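Long-range contact in activating signal cointegrator 1 complex subunit 3 (Homo sapiens, PDB 6YXQ), which unwinds duplex DNA in the 3'-5' direction at the expense of ATP during alkylation repair, and here contributes its N-terminal ASCC2-binding region: residues 49-54 / 98-103. Sequence-based numbering, arbitrary orientation.
Sequences LTWKKI and AAFLFM
Leu49 and Met103 meet at one margin of a helix-helix interface in the helical, strand-free N-terminal region of ASCC3, the part required for binding ASCC2. Here the first turn of helix 51-61 packs against helix 91-105, an example of how an alanine lets two helices come close: the CA atoms of Trp51 and Ala99 are 4.7 Å apart. Leu49 approaches the bent Met103 chain with its CB near SD, and both side chains also rest on Thr157 of helix 147-163. Thr50, the N-cap residue, contributes backbone: its carbonyl oxygen accepts the Ile54 N-H, while its carbonyl carbon lies 3.8 Å from Ala99 CB. That methyl also reaches the backbone nitrogen of Trp51, so a small side chain fits directly against the start of the helix. With CG anti to the backbone N (chi1 -174°), the Trp51 indole is carried past Ala99 to Ala98, whose CB lies over one face of the six-membered ring in a CH-pi contact, 3.9 Å from its centroid and displaced toward the rim. Leu74 and Leu78 also touch the Trp51 side chain, which brings helix 64-85 into the same cluster. One turn on, Ile54 points into the interface and divides its work between two branches. Its CD1 touches Ala99, Phe102 and Met103, coming within 3.6 Å of Phe102 CD2. Ile54 and Phe102, whose side chain also touches helix 128-142, run past each other in opposite directions, and Ile54 CG2 lies over one face of the Phe102 ring, 4.1 Å from its centroid and 14° off the normal.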
loop_
_atom_site.group_PDB
_atom_site.type_symbol
_atom_site.label_atom_id
_atom_site.label_comp_id
_atom_site.label_asym_id
_atom_site.label_seq_id
_atom_site.Cartn_x
_atom_site.Cartn_y
_atom_site.Cartn_z
ATOM N N LEU A 49 7.625 -17.590 -23.608
ATOM C CA LEU A 49 8.449 -18.456 -24.437
ATOM C C LEU A 49 9.142 -17.636 -25.510
ATOM O O LEU A 49 8.497 -16.866 -26.226
ATOM C CB LEU A 49 7.613 -19.567 -25.072
ATOM C CG LEU A 49 6.800 -20.425 -24.101
ATOM C CD1 LEU A 49 6.130 -21.530 -24.873
ATOM C CD2 LEU A 49 7.663 -20.990 -22.969
ATOM N N THR A 50 10.452 -17.817 -25.623
ATOM C CA THR A 50 11.245 -17.137 -26.627
ATOM C C THR A 50 11.076 -17.806 -27.989
ATOM O O THR A 50 10.516 -18.897 -28.114
ATOM C CB THR A 50 12.715 -17.136 -26.226
ATOM O OG1 THR A 50 13.509 -16.721 -27.341
ATOM C CG2 THR A 50 13.134 -18.524 -25.829
ATOM N N TRP A 51 11.594 -17.132 -29.017
ATOM C CA TRP A 51 11.452 -17.598 -30.394
ATOM C C TRP A 51 12.116 -18.959 -30.607
ATOM O O TRP A 51 11.558 -19.841 -31.280
ATOM C CB TRP A 51 12.047 -16.547 -31.331
ATOM C CG TRP A 51 11.842 -16.822 -32.771
ATOM C CD1 TRP A 51 12.799 -17.136 -33.693
ATOM C CD2 TRP A 51 10.600 -16.803 -33.473
ATOM N NE1 TRP A 51 12.226 -17.321 -34.927
ATOM C CE2 TRP A 51 10.875 -17.118 -34.818
ATOM C CE3 TRP A 51 9.278 -16.554 -33.093
ATOM C CZ2 TRP A 51 9.879 -17.188 -35.784
ATOM C CZ3 TRP A 51 8.290 -16.627 -34.050
ATOM C CH2 TRP A 51 8.595 -16.941 -35.381
ATOM N N LYS A 52 13.319 -19.142 -30.055
ATOM C CA LYS A 52 14.011 -20.424 -30.175
ATOM C C LYS A 52 13.230 -21.542 -29.487
ATOM O O LYS A 52 13.112 -22.650 -30.024
ATOM C CB LYS A 52 15.421 -20.304 -29.593
ATOM C CG LYS A 52 16.340 -19.373 -30.378
ATOM C CD LYS A 52 17.731 -19.295 -29.755
ATOM C CE LYS A 52 18.701 -18.481 -30.611
ATOM N NZ LYS A 52 18.953 -19.099 -31.953
ATOM N N LYS A 53 12.692 -21.270 -28.295
ATOM C CA LYS A 53 11.841 -22.249 -27.627
ATOM C C LYS A 53 10.622 -22.584 -28.475
ATOM O O LYS A 53 10.201 -23.746 -28.537
ATOM C CB LYS A 53 11.421 -21.731 -26.248
ATOM C CG LYS A 53 12.232 -22.318 -25.095
ATOM C CD LYS A 53 11.698 -21.895 -23.733
ATOM C CE LYS A 53 12.393 -20.634 -23.209
ATOM N NZ LYS A 53 11.895 -20.175 -21.871
ATOM N N ILE A 54 10.055 -21.581 -29.154
ATOM C CA ILE A 54 8.854 -21.803 -29.955
ATOM C C ILE A 54 9.158 -22.708 -31.140
ATOM O O ILE A 54 8.394 -23.635 -31.444
ATOM C CB ILE A 54 8.247 -20.462 -30.409
ATOM C CG1 ILE A 54 7.557 -19.759 -29.239
ATOM C CG2 ILE A 54 7.245 -20.679 -31.518
ATOM C CD1 ILE A 54 7.101 -18.359 -29.565
ATOM N N ALA A 98 8.743 -11.311 -32.700
ATOM C CA ALA A 98 7.995 -12.375 -33.364
ATOM C C ALA A 98 7.478 -13.395 -32.359
ATOM O O ALA A 98 6.350 -13.885 -32.484
ATOM C CB ALA A 98 8.867 -13.058 -34.418
ATOM N N ALA A 99 8.296 -13.737 -31.362
ATOM C CA ALA A 99 7.830 -14.635 -30.308
ATOM C C ALA A 99 6.671 -14.014 -29.542
ATOM O O ALA A 99 5.686 -14.691 -29.225
ATOM C CB ALA A 99 8.975 -14.979 -29.358
ATOM N N PHE A 100 6.771 -12.716 -29.254
ATOM C CA PHE A 100 5.686 -12.003 -28.592
ATOM C C PHE A 100 4.419 -12.007 -29.437
ATOM O O PHE A 100 3.312 -12.166 -28.909
ATOM C CB PHE A 100 6.125 -10.572 -28.292
ATOM C CG PHE A 100 5.064 -9.744 -27.651
ATOM C CD1 PHE A 100 4.807 -9.861 -26.298
ATOM C CD2 PHE A 100 4.320 -8.851 -28.397
ATOM C CE1 PHE A 100 3.824 -9.102 -25.701
ATOM C CE2 PHE A 100 3.337 -8.089 -27.806
ATOM C CZ PHE A 100 3.089 -8.215 -26.455
ATOM N N LEU A 101 4.557 -11.823 -30.749
ATOM C CA LEU A 101 3.395 -11.862 -31.632
ATOM C C LEU A 101 2.752 -13.241 -31.621
ATOM O O LEU A 101 1.538 -13.369 -31.417
ATOM C CB LEU A 101 3.798 -11.471 -33.054
ATOM C CG LEU A 101 4.081 -9.986 -33.258
ATOM C CD1 LEU A 101 4.482 -9.725 -34.686
ATOM C CD2 LEU A 101 2.874 -9.140 -32.877
ATOM N N PHE A 102 3.560 -14.287 -31.836
ATOM C CA PHE A 102 3.036 -15.648 -31.835
ATOM C C PHE A 102 2.289 -15.938 -30.545
ATOM O O PHE A 102 1.161 -16.440 -30.570
ATOM C CB PHE A 102 4.169 -16.653 -32.038
ATOM C CG PHE A 102 3.731 -18.090 -31.935
ATOM C CD1 PHE A 102 3.310 -18.783 -33.058
ATOM C CD2 PHE A 102 3.753 -18.753 -30.717
ATOM C CE1 PHE A 102 2.911 -20.111 -32.967
ATOM C CE2 PHE A 102 3.348 -20.081 -30.619
ATOM C CZ PHE A 102 2.927 -20.758 -31.742
ATOM N N MET A 103 2.900 -15.606 -29.403
ATOM C CA MET A 103 2.252 -15.866 -28.121
ATOM C C MET A 103 1.018 -14.997 -27.926
ATOM O O MET A 103 0.097 -15.384 -27.198
ATOM C CB MET A 103 3.247 -15.649 -26.984
ATOM C CG MET A 103 4.403 -16.625 -27.014
ATOM S SD MET A 103 3.837 -18.329 -26.889
ATOM C CE MET A 103 2.846 -18.201 -25.410
#